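Local coordinates for protein enoyl-CoA hydratase/carnithine racemase (Thermus thermophilus JL-18, PDB 6SL9) that is the PaaG isomerase of the crotonase family, which probably forms oxepin-CoA in the bacterial breakdown of phenylacetic acid, at residues A[100-105]-A[126-131]; A[119-124]-A[177-182]; A[93-98]-A[201-206]. All blocks are in the same frame, centred on the assembly; numbering follows the deposited sequence. Where two conformers were deposited one is given.

Contact 1 (A[100-105]-A[126-131]); sequences VAVNGV and ASFTTA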
# COMPACT_ATOMS: atom_id res chain seq x y z
N VAL A 100 -4.23 20.94 2.59
CA VAL A 100 -3.35 21.59 1.58
C VAL A 100 -4.20 21.97 0.38
O VAL A 100 -4.98 21.11 -0.08
CB VAL A 100 -2.19 20.66 1.22
CG1 VAL A 100 -1.48 21.13 -0.04
CG2 VAL A 100 -1.21 20.58 2.36
N ALA A 101 -4.02 23.17 -0.13
CA ALA A 101 -4.69 23.67 -1.34
C ALA A 101 -3.60 23.90 -2.39
O ALA A 101 -2.84 24.87 -2.32
CB ALA A 101 -5.45 24.92 -1.03
N VAL A 102 -3.52 22.98 -3.36
CA VAL A 102 -2.48 23.02 -4.41
C VAL A 102 -2.97 23.91 -5.57
O VAL A 102 -3.80 23.49 -6.36
CB VAL A 102 -2.06 21.63 -4.88
CG1 VAL A 102 -0.89 21.73 -5.83
CG2 VAL A 102 -1.66 20.73 -3.71
N ASN A 103 -2.50 25.15 -5.58
CA ASN A 103 -2.97 26.20 -6.49
C ASN A 103 -2.26 26.20 -7.82
O ASN A 103 -2.74 26.86 -8.75
CB ASN A 103 -2.84 27.56 -5.81
CG ASN A 103 -1.41 27.83 -5.41
OD1 ASN A 103 -0.89 27.16 -4.51
ND2 ASN A 103 -0.76 28.76 -6.12
N GLY A 104 -1.18 25.48 -7.96
CA GLY A 104 -0.39 25.46 -9.20
C GLY A 104 0.65 24.37 -9.14
O GLY A 104 0.45 23.35 -8.49
N VAL A 105 1.75 24.56 -9.81
CA VAL A 105 2.74 23.47 -9.92
C VAL A 105 3.23 23.16 -8.50
O VAL A 105 3.58 24.04 -7.68
CB VAL A 105 3.91 23.79 -10.83
CG1 VAL A 105 4.64 25.04 -10.45
CG2 VAL A 105 4.86 22.63 -10.91
N ALA A 126 -3.59 22.96 -11.74
CA ALA A 126 -2.42 22.62 -10.91
C ALA A 126 -1.76 21.38 -11.49
O ALA A 126 -2.38 20.65 -12.25
CB ALA A 126 -2.81 22.42 -9.46
N SER A 127 -0.56 21.05 -11.03
CA SER A 127 0.15 19.88 -11.55
C SER A 127 1.11 19.39 -10.50
O SER A 127 1.51 20.12 -9.61
CB SER A 127 0.80 20.22 -12.84
OG SER A 127 1.75 21.24 -12.68
N PHE A 128 1.48 18.13 -10.67
CA PHE A 128 2.43 17.47 -9.76
C PHE A 128 3.52 16.80 -10.58
O PHE A 128 3.21 16.02 -11.51
CB PHE A 128 1.72 16.38 -8.94
CG PHE A 128 0.65 16.91 -8.03
CD1 PHE A 128 -0.61 17.22 -8.51
CD2 PHE A 128 0.93 17.14 -6.69
CE1 PHE A 128 -1.56 17.78 -7.67
CE2 PHE A 128 -0.05 17.64 -5.85
CZ PHE A 128 -1.28 17.95 -6.35
N THR A 129 4.77 17.06 -10.24
CA THR A 129 5.90 16.42 -10.97
C THR A 129 6.95 16.04 -9.90
O THR A 129 7.37 16.90 -9.15
CB THR A 129 6.45 17.37 -12.04
OG1 THR A 129 5.44 17.94 -12.89
CG2 THR A 129 7.41 16.54 -12.85
N THR A 130 7.37 14.79 -9.88
CA THR A 130 8.34 14.42 -8.84
C THR A 130 9.64 15.19 -9.03
O THR A 130 10.24 15.61 -8.04
CB THR A 130 8.54 12.90 -8.77
OG1 THR A 130 9.08 12.47 -10.05
CG2 THR A 130 7.28 12.14 -8.41
N ALA A 131 10.10 15.35 -10.27
CA ALA A 131 11.18 16.27 -10.69
C ALA A 131 12.60 15.89 -10.30
O ALA A 131 13.52 16.19 -11.09
CB ALA A 131 10.89 17.70 -10.21

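Contact 2 (A[119-124]-A[177-182]); sequences LRLAAV and VHRVVP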
# COMPACT_ATOMS: atom_id res chain seq x y z
N LEU A 119 -5.79 16.20 4.25
CA LEU A 119 -6.77 16.32 3.17
C LEU A 119 -6.23 17.32 2.18
O LEU A 119 -5.73 18.39 2.58
CB LEU A 119 -8.15 16.73 3.70
CG LEU A 119 -8.78 15.64 4.59
CD1 LEU A 119 -10.01 16.09 5.29
CD2 LEU A 119 -9.10 14.40 3.80
N ARG A 120 -6.28 16.96 0.90
CA ARG A 120 -5.57 17.71 -0.14
C ARG A 120 -6.53 18.03 -1.28
O ARG A 120 -7.21 17.14 -1.80
CB ARG A 120 -4.41 16.85 -0.62
CG ARG A 120 -3.41 16.53 0.47
CD ARG A 120 -2.27 15.62 0.05
NE ARG A 120 -2.74 14.34 -0.45
CZ ARG A 120 -3.14 13.33 0.32
NH1 ARG A 120 -3.01 13.40 1.64
NH2 ARG A 120 -3.58 12.21 -0.25
N LEU A 121 -6.55 19.29 -1.70
CA LEU A 121 -7.35 19.77 -2.83
C LEU A 121 -6.41 20.38 -3.84
O LEU A 121 -5.36 20.94 -3.49
CB LEU A 121 -8.34 20.86 -2.38
CG LEU A 121 -9.41 20.50 -1.39
CD1 LEU A 121 -8.85 20.53 0.01
CD2 LEU A 121 -10.56 21.46 -1.45
N ALA A 122 -6.79 20.29 -5.11
CA ALA A 122 -6.03 20.94 -6.18
C ALA A 122 -6.96 21.79 -7.02
O ALA A 122 -8.13 21.39 -7.28
CB ALA A 122 -5.40 19.91 -7.07
N ALA A 123 -6.45 22.92 -7.51
CA ALA A 123 -7.11 23.69 -8.56
C ALA A 123 -7.02 22.93 -9.87
O ALA A 123 -5.98 22.36 -10.18
CB ALA A 123 -6.43 25.02 -8.74
N VAL A 124 -8.03 23.12 -10.68
CA VAL A 124 -7.93 22.81 -12.12
C VAL A 124 -6.72 23.64 -12.60
O VAL A 124 -6.69 24.88 -12.36
CB VAL A 124 -9.25 23.19 -12.83
CG1 VAL A 124 -9.06 23.14 -14.33
CG2 VAL A 124 -10.43 22.34 -12.40
N VAL A 177 -4.46 13.84 -4.62
CA VAL A 177 -5.41 14.79 -3.97
C VAL A 177 -6.74 14.09 -3.77
O VAL A 177 -7.00 13.06 -4.44
CB VAL A 177 -5.57 16.10 -4.74
CG1 VAL A 177 -4.27 16.88 -4.80
CG2 VAL A 177 -6.18 15.85 -6.09
N HIS A 178 -7.56 14.65 -2.89
CA HIS A 178 -8.92 14.16 -2.58
C HIS A 178 -10.01 14.86 -3.40
O HIS A 178 -11.08 14.29 -3.51
CB HIS A 178 -9.19 14.30 -1.08
CG HIS A 178 -8.23 13.51 -0.23
ND1 HIS A 178 -7.23 14.12 0.47
CD2 HIS A 178 -8.18 12.17 0.03
CE1 HIS A 178 -6.61 13.16 1.15
NE2 HIS A 178 -7.13 11.95 0.87
N ARG A 179 -9.75 16.06 -3.87
CA ARG A 179 -10.75 16.87 -4.58
C ARG A 179 -10.04 17.80 -5.57
O ARG A 179 -8.96 18.28 -5.25
CB ARG A 179 -11.58 17.72 -3.62
CG ARG A 179 -12.86 18.26 -4.24
CD ARG A 179 -13.98 18.82 -3.37
NE ARG A 179 -13.91 18.70 -1.92
CZ ARG A 179 -14.32 19.68 -1.09
NH1 ARG A 179 -14.27 19.51 0.22
NH2 ARG A 179 -14.70 20.86 -1.57
N VAL A 180 -10.68 18.05 -6.70
CA VAL A 180 -10.29 19.05 -7.72
C VAL A 180 -11.40 20.09 -7.81
O VAL A 180 -12.56 19.68 -7.91
CB VAL A 180 -9.97 18.40 -9.07
CG1 VAL A 180 -9.72 19.43 -10.16
CG2 VAL A 180 -8.80 17.45 -8.91
N VAL A 181 -11.03 21.36 -7.79
CA VAL A 181 -12.02 22.45 -7.87
C VAL A 181 -11.49 23.54 -8.77
O VAL A 181 -10.28 23.65 -8.97
CB VAL A 181 -12.41 22.97 -6.51
CG1 VAL A 181 -12.86 21.86 -5.59
CG2 VAL A 181 -11.24 23.66 -5.96
N PRO A 182 -12.40 24.31 -9.39
CA PRO A 182 -11.96 25.41 -10.24
C PRO A 182 -11.01 26.33 -9.46
O PRO A 182 -11.17 26.54 -8.24
CB PRO A 182 -13.25 26.12 -10.60
CG PRO A 182 -14.32 25.11 -10.40
CD PRO A 182 -13.86 24.19 -9.31

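Contact 3 (A[93-98]-A[201-206]); sequences GLEKPL and PTRAYA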
# COMPACT_ATOMS: atom_id res chain seq x y z
N GLY A 93 3.93 14.95 12.35
CA GLY A 93 3.41 14.74 13.72
C GLY A 93 2.46 15.79 14.19
O GLY A 93 2.06 15.74 15.33
N LEU A 94 2.14 16.77 13.36
CA LEU A 94 1.22 17.88 13.73
C LEU A 94 0.03 17.34 14.51
O LEU A 94 -0.67 16.45 13.98
CB LEU A 94 0.72 18.53 12.43
CG LEU A 94 1.10 19.98 12.21
CD1 LEU A 94 0.31 20.54 11.04
CD2 LEU A 94 0.87 20.82 13.46
N GLU A 95 -0.29 17.95 15.63
CA GLU A 95 -1.39 17.46 16.47
C GLU A 95 -2.69 18.20 16.17
O GLU A 95 -3.62 18.20 16.96
CB GLU A 95 -1.04 17.50 17.96
CG GLU A 95 0.08 16.56 18.29
CD GLU A 95 -0.05 15.80 19.57
OE1 GLU A 95 -0.73 16.32 20.48
OE2 GLU A 95 0.65 14.78 19.74
N LYS A 96 -2.81 18.76 14.97
CA LYS A 96 -4.01 19.40 14.41
C LYS A 96 -4.09 18.97 12.95
O LYS A 96 -3.05 18.74 12.31
CB LYS A 96 -3.95 20.91 14.58
CG LYS A 96 -3.85 21.31 16.05
CD LYS A 96 -3.69 22.78 16.34
CE LYS A 96 -3.54 23.02 17.83
NZ LYS A 96 -3.48 24.45 18.19
N PRO A 97 -5.29 18.90 12.38
CA PRO A 97 -5.42 18.51 10.98
C PRO A 97 -4.91 19.62 10.05
O PRO A 97 -5.08 20.78 10.31
CB PRO A 97 -6.92 18.32 10.81
CG PRO A 97 -7.55 19.18 11.86
CD PRO A 97 -6.59 19.05 13.03
N LEU A 98 -4.34 19.18 8.94
CA LEU A 98 -3.76 20.06 7.90
C LEU A 98 -4.46 19.81 6.58
O LEU A 98 -4.48 18.70 6.06
CB LEU A 98 -2.25 19.77 7.77
CG LEU A 98 -1.51 20.50 6.65
CD1 LEU A 98 -1.52 21.99 6.89
CD2 LEU A 98 -0.09 19.99 6.49
N PRO A 201 -13.14 16.83 16.40
CA PRO A 201 -12.46 16.32 17.60
C PRO A 201 -10.95 16.29 17.36
O PRO A 201 -10.40 15.27 16.96
CB PRO A 201 -13.07 14.92 17.79
CG PRO A 201 -13.41 14.48 16.38
CD PRO A 201 -13.83 15.74 15.65
N THR A 202 -10.31 17.40 17.66
CA THR A 202 -8.91 17.61 17.28
C THR A 202 -8.00 16.50 17.84
O THR A 202 -7.03 16.10 17.17
CB THR A 202 -8.48 19.01 17.71
OG1 THR A 202 -9.49 19.94 17.38
CG2 THR A 202 -7.16 19.41 17.12
N ARG A 203 -8.27 16.07 19.06
CA ARG A 203 -7.44 15.00 19.64
C ARG A 203 -7.59 13.70 18.86
O ARG A 203 -6.60 12.95 18.67
CB ARG A 203 -7.72 14.75 21.11
CG ARG A 203 -7.50 15.95 22.01
CD ARG A 203 -6.11 16.52 21.90
NE ARG A 203 -5.09 15.52 22.20
CZ ARG A 203 -3.86 15.43 21.68
NH1 ARG A 203 -3.07 14.41 22.01
NH2 ARG A 203 -3.44 16.29 20.79
N ALA A 204 -8.80 13.37 18.46
CA ALA A 204 -9.02 12.14 17.69
C ALA A 204 -8.31 12.28 16.35
O ALA A 204 -7.67 11.33 15.90
CB ALA A 204 -10.47 11.86 17.52
N TYR A 205 -8.30 13.48 15.76
CA TYR A 205 -7.55 13.66 14.49
C TYR A 205 -6.08 13.44 14.77
O TYR A 205 -5.38 12.75 13.98
CB TYR A 205 -7.79 15.04 13.90
CG TYR A 205 -9.21 15.39 13.51
CD1 TYR A 205 -10.09 14.49 12.97
CD2 TYR A 205 -9.63 16.70 13.59
CE1 TYR A 205 -11.34 14.86 12.50
CE2 TYR A 205 -10.87 17.10 13.14
CZ TYR A 205 -11.75 16.19 12.62
OH TYR A 205 -12.98 16.58 12.19
N ALA A 206 -5.53 14.04 15.79
CA ALA A 206 -4.08 13.96 16.08
C ALA A 206 -3.65 12.52 16.27
O ALA A 206 -2.61 12.13 15.77
CB ALA A 206 -3.82 14.75 17.32
O HOH W 1 -0.30 13.55 15.06

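Contact 1 (A[100-105]-A[126-131])
This contact belongs to the crotonase fold, at the point where the chain leaves strand 98-102 of the large sheet and turns toward the small sheet that holds strand 127-129. It is made by apolar side chains and backbone, with no hydrogen bond across it. The side chains of Val102 and Phe128 meet end on. Both methyls of Val102 straddle the end of the ring: Val102 CG1 lies 3.8 Å from Phe128 CZ and Val102 CG2 lies 3.9 Å from the same atom. CG1 of Val102 is anti to the backbone N (chi1 -173°), which sets the two branches on the ring tip. Phe128 CG stands beside its own backbone N (chi1 -63°), and this turns the ring back to the valine. The methyl of Ala126 sits between two carbonyls, with Ala126 CB 3.4 Å from Val102 O and 3.5 Å from Gly104 O. Farther on, Val105 CA makes a long, bent C-H...O contact with Ser127 O, at 3.6 Å. An alanine in place of Val102 would remove both methyls at the ring tip and would probably loosen the hold on Phe128. Met111 of helix 109-115 also touches the Phe128 ring. Ala114 of that helix packs on Val102, and Val102 pairs through its backbone with Leu121 and Ala123 of strand 119-123.

Contact 2 (A[119-124]-A[177-182])
Backbone hydrogen bonds join strands 119-123 and 179-181 as parallel neighbours, with Leu121 opposite Arg179, Ala122 opposite Val180 and Ala123 opposite Val181. Ala122 gives its N-H to Arg179 O at 3.0 Å and accepts Val181 N on its own O at 2.9 Å, nearly along the C=O axis. Val124 N closes the series on Val181 O, from above the carbonyl plane. At the other end, Arg120 O takes His178 N at 2.7 Å and, weakly, Arg179 N.

His178 ND1 accepts Arg120 N at 3.0 Å, with the donor in the ring plane, so ND1 most likely carries no proton. In the second subunit, Ala154 O bonds to His178 NE2, consistent with a proton there, and Gln157 to Arg120 NH1.

Planar side chains are covered on a face. Leu119 CD2 makes a CH-pi contact with the His178 ring, 4.0 Å from its centroid. The Arg120 chain bends at chi3 (-58°), and His178 CE1 lies over a face of its guanidinium, 3.5 Å from Arg120 NH2, with the planes 49° apart. Leu121 CD2 covers a face of the Arg179 guanidinium. The carbonyls of Leu176, Gly117 and Gly175 also hold Arg120, and Glu189 pairs with Arg179.

Two apolar pairs follow. Val124 CG2 meets Val180 CG1 at 3.7 Å, and Val177 CG1 touches Ala122 CB.

With helix 168-174 on the Ala122 and Val180 face, helix 186-197 on the Leu121 and Val181 face, and the His178 end in a subunit interface, this is the parallel edge of the crotonase sheet.

Contact 3 (A[93-98]-A[201-206])
Two bends in Arg203, at chi2 (-56°) and chi3 (-57°), fold its chain back so that the guanidinium returns toward the loop 93-98. Glu95 meets it with CG beside the backbone N and a bend at chi2 (-140°). Glu95 OE1 forms a salt bridge with Arg203 NH2 at 2.7 Å. OE1 lies close to the plane of the guanidinium, at its edge, whereas NH2 approaches the carboxylate from above its plane. Arg203 NH1 adds a weak bond to the same oxygen, so OE1 takes both. The other oxygen, OE2, pairs with Lys210.

Next to the salt bridge, the loop lies against the first turn of helix 202-214, with Pro201 as its N-cap. Ala206 CB packs 3.5 Å from Glu95 O. Thr202 CG2 lies 4.0 Å from Lys96 CG, while Thr202 OG1 hydrogen-bonds to Arg50. The side chains of Pro97 and Tyr205 cross obliquely, and Pro97 CG comes within 3.7 Å of Tyr205 CD2. A water lies between the two backbones, 2.8 Å from Ala206 O and 3.1 Å from Leu94 O. It can donate to either, but it has more acceptors in reach than protons. On the helix, Tyr205 also packs on Val133 of the second subunit.

The loop is thus held by apolar contacts beside a partly exposed charge cluster. Two cations share one carboxylate, which would probably keep Glu95 ionised.

Contact 3 closes the longest loop, with contacts 1 and 2 nested inside it, and the segments of those two alternate along the chain. Contacts 1 and 2 are neighbours, with centres about 10 Å apart. Both reach the large sheet, where strands 98-102 and 119-123 lie side by side, and Phe128 CZ of contact 1 packs on Val177 CG1 of contact 2. Contact 3 lies about 24 Å from contact 1 and 21 Å from contact 2, centre to centre. Its loop leads directly into strand 98-102. The crotonase core is tied to helix 202-214 at one end and to the small sheet at the other. Contacts 2 and 3 both touch the second subunit of the trimeric assembly.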